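Local coordinates for fructosyl amine:oxygen oxidoreductase (Neosartorya fumigata, PDB 4WCT), which catalyses the oxidative deglycation of fructosyl amines (Amadori products), with FAD as cofactor and molecular oxygen as electron acceptor, at residues K249-P254 with V416-E421; F279-G284 with N433-P438; N307-P312 with D443-G448; K325-L330 with T453-S458. All coordinates share one frame; numbering follows the deposited sequence.

Contact 1 (K249-P254 with V416-E421); sequences KKQLRP and VRWRPE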
loop_
_atom_site.group_PDB
_atom_site.type_symbol
_atom_site.label_atom_id
_atom_site.label_comp_id
_atom_site.label_asym_id
_atom_site.label_seq_id
_atom_site.Cartn_x
_atom_site.Cartn_y
_atom_site.Cartn_z
ATOM N N LYS A 249 2.027 -18.075 -9.672
ATOM C CA LYS A 249 3.258 -18.883 -9.604
ATOM C C LYS A 249 4.115 -18.441 -8.421
ATOM O O LYS A 249 5.333 -18.296 -8.530
ATOM C CB LYS A 249 4.035 -18.777 -10.919
ATOM C CG LYS A 249 3.208 -19.198 -12.124
ATOM C CD LYS A 249 2.772 -20.649 -12.013
ATOM C CE LYS A 249 2.128 -21.141 -13.302
ATOM N NZ LYS A 249 1.315 -22.372 -13.109
ATOM N N LYS A 250 3.440 -18.170 -7.306
ATOM C CA LYS A 250 4.074 -17.760 -6.049
ATOM C C LYS A 250 4.658 -16.350 -6.017
ATOM O O LYS A 250 5.239 -15.965 -5.008
ATOM C CB LYS A 250 5.100 -18.779 -5.550
ATOM C CG LYS A 250 4.513 -20.167 -5.406
ATOM C CD LYS A 250 5.565 -21.118 -4.836
ATOM C CE LYS A 250 5.058 -22.547 -4.796
ATOM N NZ LYS A 250 6.090 -23.450 -4.198
ATOM N N GLN A 251 4.322 -15.529 -7.008
ATOM C CA GLN A 251 4.878 -14.203 -7.072
ATOM C C GLN A 251 4.218 -13.242 -6.086
ATOM O O GLN A 251 4.798 -12.202 -5.758
ATOM C CB GLN A 251 4.798 -13.615 -8.482
ATOM C CG GLN A 251 5.658 -14.344 -9.501
ATOM C CD GLN A 251 5.486 -13.755 -10.878
ATOM O OE1 GLN A 251 6.164 -12.794 -11.258
ATOM N NE2 GLN A 251 4.471 -14.206 -11.556
ATOM N N LEU A 252 3.054 -13.598 -5.567
ATOM C CA LEU A 252 2.382 -12.768 -4.559
ATOM C C LEU A 252 2.293 -13.481 -3.234
ATOM O O LEU A 252 1.810 -14.612 -3.152
ATOM C CB LEU A 252 0.989 -12.350 -5.036
ATOM C CG LEU A 252 0.897 -11.472 -6.289
ATOM C CD1 LEU A 252 -0.588 -11.164 -6.567
ATOM C CD2 LEU A 252 1.694 -10.165 -6.183
ATOM N N ARG A 253 2.568 -12.737 -2.153
ATOM C CA ARG A 253 2.264 -13.191 -0.810
ATOM C C ARG A 253 1.295 -12.222 -0.170
ATOM O O ARG A 253 1.705 -11.161 0.262
ATOM C CB ARG A 253 3.523 -13.281 0.045
ATOM C CG ARG A 253 3.249 -13.820 1.413
ATOM C CD ARG A 253 4.457 -13.793 2.347
ATOM N NE ARG A 253 4.830 -12.428 2.693
ATOM C CZ ARG A 253 5.949 -12.104 3.328
ATOM N NH1 ARG A 253 6.777 -13.065 3.772
ATOM N NH2 ARG A 253 6.242 -10.824 3.499
ATOM N N PRO A 254 0.009 -12.595 -0.079
ATOM C CA PRO A 254 -0.895 -11.721 0.648
ATOM C C PRO A 254 -0.495 -11.631 2.118
ATOM O O PRO A 254 -0.338 -12.650 2.779
ATOM C CB PRO A 254 -2.262 -12.392 0.482
ATOM C CG PRO A 254 -2.139 -13.165 -0.800
ATOM C CD PRO A 254 -0.713 -13.652 -0.812
ATOM N N VAL A 416 9.689 -4.622 -13.035
ATOM C CA VAL A 416 8.329 -4.969 -12.644
ATOM C C VAL A 416 7.716 -6.063 -13.529
ATOM O O VAL A 416 6.535 -6.337 -13.468
ATOM C CB VAL A 416 7.418 -3.725 -12.549
ATOM C CG1 VAL A 416 7.954 -2.717 -11.535
ATOM C CG2 VAL A 416 7.155 -3.100 -13.918
ATOM N N ARG A 417 8.539 -6.673 -14.389
ATOM C CA ARG A 417 8.066 -7.731 -15.275
ATOM C C ARG A 417 7.539 -8.984 -14.598
ATOM O O ARG A 417 7.902 -9.300 -13.462
ATOM C CB ARG A 417 9.204 -8.173 -16.201
ATOM C CG ARG A 417 10.287 -8.995 -15.536
ATOM C CD ARG A 417 11.348 -9.313 -16.581
ATOM N NE ARG A 417 12.586 -9.831 -16.006
ATOM C CZ ARG A 417 12.795 -11.075 -15.647
ATOM N NH1 ARG A 417 14.053 -11.438 -15.342
ATOM N NH2 ARG A 417 11.807 -11.985 -15.735
ATOM N N TRP A 418 6.743 -9.754 -15.350
ATOM C CA TRP A 418 6.404 -11.122 -14.974
ATOM C C TRP A 418 7.658 -11.985 -14.766
ATOM O O TRP A 418 8.567 -11.971 -15.621
ATOM C CB TRP A 418 5.507 -11.718 -16.051
ATOM C CG TRP A 418 4.955 -13.048 -15.768
ATOM C CD1 TRP A 418 5.381 -14.249 -16.279
ATOM C CD2 TRP A 418 3.760 -13.339 -15.014
ATOM N NE1 TRP A 418 4.625 -15.256 -15.773
ATOM C CE2 TRP A 418 3.584 -14.732 -15.050
ATOM C CE3 TRP A 418 2.816 -12.557 -14.336
ATOM C CZ2 TRP A 418 2.536 -15.378 -14.370
ATOM C CZ3 TRP A 418 1.737 -13.195 -13.729
ATOM C CH2 TRP A 418 1.646 -14.592 -13.697
ATOM N N ARG A 419 7.781 -12.596 -13.587
ATOM C CA ARG A 419 9.077 -13.151 -13.147
ATOM C C ARG A 419 8.884 -14.360 -12.210
ATOM O O ARG A 419 9.412 -14.389 -11.092
ATOM C CB ARG A 419 9.980 -12.071 -12.537
ATOM C CG ARG A 419 9.399 -11.260 -11.372
ATOM C CD ARG A 419 10.208 -9.986 -11.137
ATOM N NE ARG A 419 9.856 -9.307 -9.890
ATOM C CZ ARG A 419 8.880 -8.423 -9.762
ATOM N NH1 ARG A 419 8.121 -8.085 -10.775
ATOM N NH2 ARG A 419 8.666 -7.875 -8.580
ATOM N N PRO A 420 8.101 -15.350 -12.650
ATOM C CA PRO A 420 7.837 -16.546 -11.827
ATOM C C PRO A 420 9.111 -17.285 -11.407
ATOM O O PRO A 420 9.158 -17.872 -10.316
ATOM C CB PRO A 420 6.967 -17.413 -12.730
ATOM C CG PRO A 420 7.342 -17.000 -14.124
ATOM C CD PRO A 420 7.596 -15.509 -14.026
ATOM N N GLU A 421 10.177 -17.147 -12.189
ATOM C CA GLU A 421 11.448 -17.782 -11.822
ATOM C C GLU A 421 11.974 -17.310 -10.477
ATOM O O GLU A 421 12.668 -18.059 -9.771
ATOM C CB GLU A 421 12.505 -17.616 -12.925
ATOM C CG GLU A 421 13.070 -16.228 -13.146
ATOM C CD GLU A 421 12.170 -15.302 -13.961
ATOM O OE1 GLU A 421 11.050 -15.687 -14.356
ATOM O OE2 GLU A 421 12.573 -14.135 -14.162
HETATM O O HOH W 1 7.357 -19.825 -9.505
#
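The loop leading into strand 253-263 meets the loop that follows helix 410-413 through Lys249 and Gln251 on one side and Trp418, Arg419 and Pro420 on the other. Gln251 carries the join. Its OE1 accepts the backbone N-H of Arg419 at 2.8 Å (OE1 to N), with the donor above the carbonyl plane, 40° out of it. CG of Trp418, anti to the backbone N (chi1 -174°), brings the indole to the other branch of the amide: NE2 sits over its six-membered ring, 3.6 Å from CH2, and the amide plane stands nearly upright on it at 87°. NE2 also donates to the carbonyl O of Phe248, so both ends of the amide are held. Both loops lean on strand 369-372, an outer strand of the six-stranded, Rossmann-like sheet, where Gln251 and Arg419 each touch Leu369. CG of Arg419 passes 3.6 Å from OE1 of Gln251. Farther out, its guanidinium donates from NH1 to Arg417 O (3.0 Å) and forms a salt bridge with Asp365 through NH2. Toward the surface, CB of Lys249 packs on CB of Pro420 at 3.7 Å, and one water donates to the carbonyl oxygens of both residues.

Contact 2 (F279-G284 with N433-P438); sequences FNIAKG and NRFGGP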
loop_
_atom_site.group_PDB
_atom_site.type_symbol
_atom_site.label_atom_id
_atom_site.label_comp_id
_atom_site.label_asym_id
_atom_site.label_seq_id
_atom_site.Cartn_x
_atom_site.Cartn_y
_atom_site.Cartn_z
ATOM N N PHE A 279 8.628 7.570 12.085
ATOM C CA PHE A 279 8.720 6.128 11.836
ATOM C C PHE A 279 9.962 5.554 12.517
ATOM O O PHE A 279 11.063 6.000 12.254
ATOM C CB PHE A 279 8.794 5.911 10.321
ATOM C CG PHE A 279 8.937 4.467 9.899
ATOM C CD1 PHE A 279 8.287 3.444 10.570
ATOM C CD2 PHE A 279 9.653 4.169 8.765
ATOM C CE1 PHE A 279 8.297 2.135 10.071
ATOM C CE2 PHE A 279 9.691 2.865 8.262
ATOM C CZ PHE A 279 8.985 1.862 8.899
ATOM N N ASN A 280 9.763 4.580 13.394
ATOM C CA ASN A 280 10.820 3.720 13.890
ATOM C C ASN A 280 10.645 2.341 13.259
ATOM O O ASN A 280 9.574 1.709 13.387
ATOM C CB ASN A 280 10.765 3.640 15.424
ATOM C CG ASN A 280 11.756 2.653 15.998
ATOM O OD1 ASN A 280 11.981 1.589 15.435
ATOM N ND2 ASN A 280 12.236 2.927 17.189
ATOM N N ILE A 281 11.648 1.926 12.498
ATOM C CA ILE A 281 11.526 0.750 11.628
ATOM C C ILE A 281 11.296 -0.555 12.380
ATOM O O ILE A 281 10.971 -1.565 11.763
ATOM C CB ILE A 281 12.749 0.593 10.702
ATOM C CG1 ILE A 281 14.003 0.277 11.522
ATOM C CG2 ILE A 281 12.905 1.826 9.828
ATOM C CD1 ILE A 281 15.166 -0.157 10.639
ATOM N N ALA A 282 11.434 -0.561 13.697
ATOM C CA ALA A 282 11.138 -1.762 14.468
ATOM C C ALA A 282 10.106 -1.520 15.542
ATOM O O ALA A 282 9.970 -2.344 16.445
ATOM C CB ALA A 282 12.406 -2.357 15.070
ATOM N N LYS A 283 9.371 -0.399 15.466
ATOM C CA LYS A 283 8.315 -0.120 16.443
ATOM C C LYS A 283 7.023 0.344 15.791
ATOM O O LYS A 283 5.958 -0.215 16.039
ATOM C CB LYS A 283 8.733 0.871 17.514
ATOM C CG LYS A 283 9.738 0.274 18.493
ATOM C CD LYS A 283 9.805 1.117 19.764
ATOM C CE LYS A 283 10.820 0.555 20.743
ATOM N NZ LYS A 283 10.217 -0.546 21.501
ATOM N N GLY A 284 7.112 1.323 14.922
ATOM C CA GLY A 284 5.892 1.758 14.213
ATOM C C GLY A 284 5.978 3.179 13.714
ATOM O O GLY A 284 7.031 3.810 13.773
ATOM N N ASN A 433 12.984 -7.716 4.593
ATOM C CA ASN A 433 13.548 -6.403 4.943
ATOM C C ASN A 433 12.600 -5.598 5.801
ATOM O O ASN A 433 12.679 -4.373 5.845
ATOM C CB ASN A 433 13.964 -5.601 3.697
ATOM C CG ASN A 433 14.927 -4.471 4.023
ATOM O OD1 ASN A 433 15.778 -4.593 4.925
ATOM N ND2 ASN A 433 14.736 -3.322 3.368
ATOM N N ARG A 434 11.768 -6.286 6.564
ATOM C CA ARG A 434 10.994 -5.650 7.622
ATOM C C ARG A 434 11.417 -6.128 8.995
ATOM O O ARG A 434 11.902 -7.243 9.156
ATOM C CB ARG A 434 9.483 -5.923 7.440
ATOM C CG ARG A 434 8.859 -5.392 6.137
ATOM C CD ARG A 434 7.355 -5.508 6.154
ATOM N NE ARG A 434 6.681 -4.963 4.963
ATOM C CZ ARG A 434 6.429 -5.659 3.857
ATOM N NH1 ARG A 434 6.825 -6.918 3.728
ATOM N NH2 ARG A 434 5.740 -5.107 2.880
ATOM N N PHE A 435 11.143 -5.286 9.984
ATOM C CA PHE A 435 11.539 -5.516 11.358
ATOM C C PHE A 435 10.413 -5.187 12.325
ATOM O O PHE A 435 9.380 -4.639 11.937
ATOM C CB PHE A 435 12.733 -4.635 11.692
ATOM C CG PHE A 435 13.924 -4.890 10.812
ATOM C CD1 PHE A 435 14.063 -4.214 9.605
ATOM C CD2 PHE A 435 14.741 -5.999 11.067
ATOM C CE1 PHE A 435 15.068 -4.568 8.717
ATOM C CE2 PHE A 435 15.703 -6.381 10.153
ATOM C CZ PHE A 435 15.888 -5.643 9.000
ATOM N N GLY A 436 10.625 -5.551 13.577
ATOM C CA GLY A 436 9.698 -5.220 14.641
ATOM C C GLY A 436 8.876 -6.390 15.142
ATOM O O GLY A 436 8.864 -7.463 14.538
ATOM N N GLY A 437 8.257 -6.232 16.304
ATOM C CA GLY A 437 7.503 -7.305 16.900
ATOM C C GLY A 437 8.365 -8.525 17.140
ATOM O O GLY A 437 9.530 -8.430 17.572
ATOM N N PRO A 438 7.863 -9.685 16.738
ATOM C CA PRO A 438 8.635 -10.920 16.900
ATOM C C PRO A 438 9.727 -11.141 15.849
ATOM O O PRO A 438 10.429 -12.140 15.902
ATOM C CB PRO A 438 7.549 -12.001 16.826
ATOM C CG PRO A 438 6.522 -11.401 15.932
ATOM C CD PRO A 438 6.516 -9.934 16.208
HETATM O O HOH W 2 10.441 -2.527 9.244
HETATM O O HOH W 3 7.992 -3.815 17.864
#
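The backbones of Ala282 and Gly436 pass with their CA atoms 3.7 Å apart, a closeness allowed by the lack of a side chain on Gly436, whose CA lies 3.4 Å from Ala282 O. Two waters bridge the two segments. One donates to Ile281 O and accepts from Phe435 N, and the other donates to Ala282 O (2.8 Å from water to O) and accepts from Gly437 N, so the polar groups of the two loops are joined through solvent. Between these bridges, CB of Phe435 rests 3.5 Å from Ile281 O and 4.1 Å from CB of Ala282. With CG set beside its own backbone N (chi1 -59°), the Phe435 ring swings off past the tip of Ile281. There CD1 of Ile281 approaches CD1 of Phe435 to 4.3 Å. Asn280 braces the 279-284 turn: its OD1 accepts Ala282 N at 2.8 Å in an Asx turn, while its backbone O takes both Lys283 N and Gly284 N, a classic beta bulge. This bulged hairpin end joins strands 277-280 and 284-287 of the large mixed sheet. Helix 124-135 packs alongside, with Leu126 against Ile281 and Ala282, Ile130 against Ile281, and His129 edge-to-face with Phe435, while Lys283 and Pro438 both reach helix 330-343.

Contact 3 (N307-P312 with D443-G448); sequences NFLPDP and DFQQVG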
loop_
_atom_site.group_PDB
_atom_site.type_symbol
_atom_site.label_atom_id
_atom_site.label_comp_id
_atom_site.label_asym_id
_atom_site.label_seq_id
_atom_site.Cartn_x
_atom_site.Cartn_y
_atom_site.Cartn_z
ATOM N N ASN A 307 -2.237 -15.485 6.531
ATOM C CA ASN A 307 -3.305 -16.372 6.996
ATOM C C ASN A 307 -3.183 -17.685 6.236
ATOM O O ASN A 307 -3.705 -17.823 5.128
ATOM C CB ASN A 307 -4.674 -15.742 6.769
ATOM C CG ASN A 307 -5.786 -16.599 7.286
ATOM O OD1 ASN A 307 -5.706 -17.115 8.399
ATOM N ND2 ASN A 307 -6.828 -16.777 6.489
ATOM N N PHE A 308 -2.311 -18.556 6.741
ATOM C CA PHE A 308 -1.790 -19.675 5.961
ATOM C C PHE A 308 -2.777 -20.847 5.969
ATOM O O PHE A 308 -3.115 -21.383 7.025
ATOM C CB PHE A 308 -0.452 -20.148 6.498
ATOM C CG PHE A 308 0.697 -19.229 6.204
ATOM C CD1 PHE A 308 1.001 -18.853 4.903
ATOM C CD2 PHE A 308 1.500 -18.771 7.220
ATOM C CE1 PHE A 308 2.034 -17.999 4.626
ATOM C CE2 PHE A 308 2.616 -17.970 6.933
ATOM C CZ PHE A 308 2.874 -17.577 5.652
ATOM N N LEU A 309 -3.361 -21.112 4.818
ATOM C CA LEU A 309 -4.255 -22.260 4.642
ATOM C C LEU A 309 -3.753 -23.150 3.504
ATOM O O LEU A 309 -2.932 -22.743 2.687
ATOM C CB LEU A 309 -5.682 -21.745 4.345
ATOM C CG LEU A 309 -6.337 -21.001 5.517
ATOM C CD1 LEU A 309 -7.594 -20.297 5.049
ATOM C CD2 LEU A 309 -6.657 -22.003 6.608
ATOM N N PRO A 310 -4.297 -24.371 3.393
ATOM C CA PRO A 310 -3.806 -25.247 2.342
ATOM C C PRO A 310 -4.015 -24.663 0.959
ATOM O O PRO A 310 -5.028 -24.014 0.706
ATOM C CB PRO A 310 -4.661 -26.526 2.530
ATOM C CG PRO A 310 -5.015 -26.490 4.001
ATOM C CD PRO A 310 -5.268 -25.029 4.279
ATOM N N ASP A 311 -3.000 -24.777 0.110
ATOM C CA ASP A 311 -3.113 -24.350 -1.272
ATOM C C ASP A 311 -3.971 -25.350 -2.055
ATOM O O ASP A 311 -3.591 -26.517 -2.177
ATOM C CB ASP A 311 -1.723 -24.260 -1.888
ATOM C CG ASP A 311 -1.731 -23.635 -3.243
ATOM O OD1 ASP A 311 -2.718 -23.858 -3.977
ATOM O OD2 ASP A 311 -0.698 -23.029 -3.660
ATOM N N PRO A 312 -5.139 -24.912 -2.547
ATOM C CA PRO A 312 -6.039 -25.887 -3.185
ATOM C C PRO A 312 -5.440 -26.555 -4.406
ATOM O O PRO A 312 -5.868 -27.668 -4.762
ATOM C CB PRO A 312 -7.267 -25.060 -3.585
ATOM C CG PRO A 312 -6.890 -23.643 -3.441
ATOM C CD PRO A 312 -5.735 -23.567 -2.468
ATOM N N ASP A 443 1.093 -15.766 11.798
ATOM C CA ASP A 443 0.046 -16.497 11.089
ATOM C C ASP A 443 -1.259 -16.272 11.844
ATOM O O ASP A 443 -1.336 -16.592 13.018
ATOM C CB ASP A 443 0.404 -17.990 11.050
ATOM C CG ASP A 443 -0.617 -18.844 10.280
ATOM O OD1 ASP A 443 -0.394 -20.073 10.232
ATOM O OD2 ASP A 443 -1.572 -18.318 9.649
ATOM N N PHE A 444 -2.279 -15.716 11.186
ATOM C CA PHE A 444 -3.581 -15.485 11.821
ATOM C C PHE A 444 -4.250 -16.775 12.293
ATOM O O PHE A 444 -5.082 -16.764 13.206
ATOM C CB PHE A 444 -4.526 -14.736 10.866
ATOM C CG PHE A 444 -4.252 -13.249 10.765
ATOM C CD1 PHE A 444 -4.208 -12.456 11.890
ATOM C CD2 PHE A 444 -4.118 -12.639 9.533
ATOM C CE1 PHE A 444 -4.062 -11.092 11.783
ATOM C CE2 PHE A 444 -3.963 -11.280 9.419
ATOM C CZ PHE A 444 -3.889 -10.508 10.546
ATOM N N GLN A 445 -3.874 -17.893 11.696
ATOM C CA GLN A 445 -4.426 -19.185 12.121
ATOM C C GLN A 445 -3.954 -19.541 13.528
ATOM O O GLN A 445 -4.520 -20.443 14.138
ATOM C CB GLN A 445 -4.048 -20.283 11.143
ATOM C CG GLN A 445 -4.716 -20.138 9.781
ATOM C CD GLN A 445 -6.209 -20.395 9.825
ATOM O OE1 GLN A 445 -6.653 -21.440 10.321
ATOM N NE2 GLN A 445 -6.998 -19.389 9.451
ATOM N N GLN A 446 -2.903 -18.873 14.007
ATOM C CA GLN A 446 -2.410 -19.071 15.375
ATOM C C GLN A 446 -2.823 -17.961 16.327
ATOM O O GLN A 446 -2.393 -17.938 17.481
ATOM C CB GLN A 446 -0.891 -19.215 15.351
ATOM C CG GLN A 446 -0.431 -20.434 14.571
ATOM C CD GLN A 446 1.081 -20.564 14.471
ATOM O OE1 GLN A 446 1.801 -19.581 14.299
ATOM N NE2 GLN A 446 1.563 -21.802 14.511
ATOM N N VAL A 447 -3.742 -17.101 15.887
ATOM C CA VAL A 447 -4.272 -16.033 16.738
ATOM C C VAL A 447 -5.608 -16.504 17.256
ATOM O O VAL A 447 -6.494 -16.805 16.494
ATOM C CB VAL A 447 -4.401 -14.670 15.993
ATOM C CG1 VAL A 447 -4.961 -13.600 16.909
ATOM C CG2 VAL A 447 -3.042 -14.220 15.464
ATOM N N GLY A 448 -5.743 -16.566 18.584
ATOM C CA GLY A 448 -6.977 -17.046 19.187
ATOM C C GLY A 448 -8.166 -16.175 18.841
ATOM O O GLY A 448 -8.046 -14.959 18.740
HETATM O O HOH W 4 -1.630 -22.053 9.273
#
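The ring of Phe308 turns its edge to the carboxylate of Asp443, with OD1 lying in the ring plane 3.8 Å from CD2 and the two planes 70° apart. The ring of Phe444 likewise receives Asn307 at its edge, CB standing 4.2 Å from its CD2, and it is stacked with Tyr305 and edge-to-face with Phe323. OD2 of Asp443 is gripped from both faces of the carboxylate: the backbone N-H groups of Phe308 (3.0 Å from N to OD2) and Gln445 (3.1 Å from N to OD2) reach it from opposite sides. The bond from Gln445 N closes an Asx turn at the start of the short 3-10 segment 444-445, just where strand 442-443, parallel to strand 295-310, ends. OD1 of Asp443 takes a water that also donates to Phe308 O. Gln445 CG lies 3.4 Å from Phe308 O, and a bend at chi2 (-69°) turns the amide back so that NE2 comes to 2.8 Å from Asn307 OD1. That last bond is nearly straight, with the acceptor in the plane of the Gln445 amide, although the two amide planes are 47° apart. ND2 of Asn307 is turned to the carbonyl of Val321, so that both ends of this buried amide are bonded. Beside it, CD2 of Leu309 packs on CD of Gln445 at 3.6 Å.

Contact 4 (K325-L330 with T453-S458); sequences KHQIPL and TKIGES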
loop_
_atom_site.group_PDB
_atom_site.type_symbol
_atom_site.label_atom_id
_atom_site.label_comp_id
_atom_site.label_asym_id
_atom_site.label_seq_id
_atom_site.Cartn_x
_atom_site.Cartn_y
_atom_site.Cartn_z
ATOM N N LYS A 325 -11.282 -7.640 8.852
ATOM C CA LYS A 325 -11.641 -7.491 10.255
ATOM C C LYS A 325 -11.322 -6.090 10.748
ATOM O O LYS A 325 -10.192 -5.599 10.541
ATOM C CB LYS A 325 -10.902 -8.515 11.124
ATOM C CG LYS A 325 -11.507 -8.701 12.496
ATOM C CD LYS A 325 -11.120 -10.039 13.095
ATOM C CE LYS A 325 -11.616 -10.173 14.516
ATOM N NZ LYS A 325 -12.999 -10.683 14.607
ATOM N N HIS A 326 -12.330 -5.462 11.369
ATOM C CA HIS A 326 -12.191 -4.180 12.036
ATOM C C HIS A 326 -11.832 -4.317 13.515
ATOM O O HIS A 326 -12.516 -3.790 14.393
ATOM C CB HIS A 326 -13.445 -3.356 11.857
ATOM C CG HIS A 326 -13.559 -2.765 10.492
ATOM N ND1 HIS A 326 -14.441 -1.742 10.208
ATOM C CD2 HIS A 326 -12.729 -2.850 9.424
ATOM C CE1 HIS A 326 -14.220 -1.314 8.973
ATOM N NE2 HIS A 326 -13.238 -2.029 8.453
ATOM N N GLN A 327 -10.862 -5.181 13.759
ATOM C CA GLN A 327 -10.133 -5.254 15.037
ATOM C C GLN A 327 -8.692 -5.595 14.686
ATOM O O GLN A 327 -8.404 -5.942 13.547
ATOM C CB GLN A 327 -10.700 -6.381 15.938
ATOM C CG GLN A 327 -12.182 -6.305 16.323
ATOM C CD GLN A 327 -12.602 -5.086 17.113
ATOM O OE1 GLN A 327 -11.788 -4.341 17.660
ATOM N NE2 GLN A 327 -13.931 -4.893 17.205
ATOM N N ILE A 328 -7.793 -5.561 15.672
ATOM C CA ILE A 328 -6.432 -6.044 15.491
ATOM C C ILE A 328 -6.070 -6.983 16.629
ATOM O O ILE A 328 -6.756 -6.977 17.678
ATOM C CB ILE A 328 -5.370 -4.904 15.405
ATOM C CG1 ILE A 328 -5.331 -4.081 16.697
ATOM C CG2 ILE A 328 -5.626 -4.063 14.141
ATOM C CD1 ILE A 328 -4.318 -2.951 16.668
ATOM N N PRO A 329 -5.068 -7.838 16.406
ATOM C CA PRO A 329 -4.693 -8.669 17.539
ATOM C C PRO A 329 -4.280 -7.838 18.747
ATOM O O PRO A 329 -3.656 -6.783 18.619
ATOM C CB PRO A 329 -3.537 -9.519 16.995
ATOM C CG PRO A 329 -3.807 -9.594 15.524
ATOM C CD PRO A 329 -4.313 -8.212 15.191
ATOM N N LEU A 330 -4.578 -8.352 19.929
ATOM C CA LEU A 330 -4.194 -7.668 21.165
ATOM C C LEU A 330 -2.692 -7.408 21.195
ATOM O O LEU A 330 -2.240 -6.423 21.810
ATOM C CB LEU A 330 -4.634 -8.486 22.367
ATOM C CG LEU A 330 -6.156 -8.545 22.585
ATOM C CD1 LEU A 330 -6.488 -9.543 23.678
ATOM C CD2 LEU A 330 -6.729 -7.181 22.918
ATOM N N THR A 453 -8.715 -7.081 19.687
ATOM C CA THR A 453 -9.392 -5.938 20.260
ATOM C C THR A 453 -10.912 -6.126 20.148
ATOM O O THR A 453 -11.411 -6.932 19.336
ATOM C CB THR A 453 -8.951 -4.610 19.592
ATOM O OG1 THR A 453 -9.154 -4.676 18.173
ATOM C CG2 THR A 453 -7.466 -4.337 19.862
ATOM N N LYS A 454 -11.618 -5.395 21.005
ATOM C CA LYS A 454 -13.067 -5.512 21.152
ATOM C C LYS A 454 -13.688 -4.127 21.105
ATOM O O LYS A 454 -14.693 -3.846 21.756
ATOM C CB LYS A 454 -13.400 -6.293 22.436
ATOM C CG LYS A 454 -12.964 -7.751 22.314
ATOM C CD LYS A 454 -12.732 -8.423 23.674
ATOM C CE LYS A 454 -12.110 -9.819 23.494
ATOM N NZ LYS A 454 -10.605 -9.802 23.455
ATOM N N ILE A 455 -13.224 -3.345 20.137
ATOM C CA ILE A 455 -13.710 -1.996 19.969
ATOM C C ILE A 455 -15.151 -2.053 19.502
ATOM O O ILE A 455 -15.466 -2.747 18.556
ATOM C CB ILE A 455 -12.850 -1.208 18.950
ATOM C CG1 ILE A 455 -11.403 -1.117 19.457
ATOM C CG2 ILE A 455 -13.410 0.203 18.758
ATOM C CD1 ILE A 455 -10.397 -0.872 18.353
ATOM N N GLY A 456 -16.018 -1.315 20.198
ATOM C CA GLY A 456 -17.436 -1.251 19.830
ATOM C C GLY A 456 -18.249 -2.491 20.226
ATOM O O GLY A 456 -19.419 -2.592 19.878
ATOM N N GLU A 457 -17.632 -3.465 20.897
ATOM C CA GLU A 457 -18.358 -4.655 21.343
ATOM C C GLU A 457 -18.962 -4.433 22.736
ATOM O O GLU A 457 -18.783 -3.375 23.335
ATOM C CB GLU A 457 -17.436 -5.866 21.400
ATOM C CG GLU A 457 -16.954 -6.379 20.051
ATOM C CD GLU A 457 -16.123 -7.637 20.200
ATOM O OE1 GLU A 457 -16.076 -8.185 21.327
ATOM O OE2 GLU A 457 -15.493 -8.059 19.211
ATOM N N SER A 458 -19.636 -5.453 23.263
ATOM C CA SER A 458 -20.001 -5.483 24.678
ATOM C C SER A 458 -18.911 -6.168 25.501
ATOM O O SER A 458 -19.149 -7.198 26.133
ATOM C CB SER A 458 -21.333 -6.211 24.867
ATOM O OG SER A 458 -22.352 -5.588 24.111
HETATM O O HOH W 5 -15.825 -7.104 16.808
#
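Gln327 runs along the backbone of the C-terminal tail and meets it with every atom from CB outward. CB lies 3.2 Å from Thr453 OG1; CG is near Thr453 O, and a bend at chi2 (-61°) keeps CD beside the same oxygen. At the end of the chain, OE1 accepts two bonds: the hydroxyl of Thr453 (2.7 Å from OG1) comes in the carbonyl plane on a lone pair, whereas the N-H of Ile455 (3.0 Å from N) is tilted from that plane. NE2 donates to Ile455 O at 3.0 Å, within its own amide plane, and also gives a hydrogen to a water held by Glu457 OE2. One amide therefore pairs with both the N-H and the C=O of Ile455. Thr453 returns the grip: its OG1, between its own backbone N and carbonyl carbon (chi1 56°), accepts the N-H of Ile328 at 3.0 Å, and its N donates to Ile328 O at 2.8 Å. CG2 of Thr453 meets CG1 of Ile328, and CD2 of Leu330 comes near Thr453 N. The contact thus holds the tail, in a type II beta turn from Lys454 to Glu457, against the loop whose Pro329 occupies the N-cap position of helix 330-343.

From the N terminus the first segments come in the order 249-254, 279-284, 307-312, 325-330, and their partners follow in the same order from 416 to 458. Every pair of contacts therefore crosses and none nests. Each closes a loop of more than 120 residues, bringing the C-terminal region back over the middle of the chain. Contact 1 ties the loop leading into strand 253-263 to the loop after helix 410-413; contacts 2 and 3 bring later parts of that region to the same large sheet, and contact 4 fixes the C-terminal tail to the loop that precedes helix 330-343. Contacts 1 and 2 meet at Arg253 and Arg434, like charges that share Asp362; contacts 3 and 4 pack through Phe444 and Pro329.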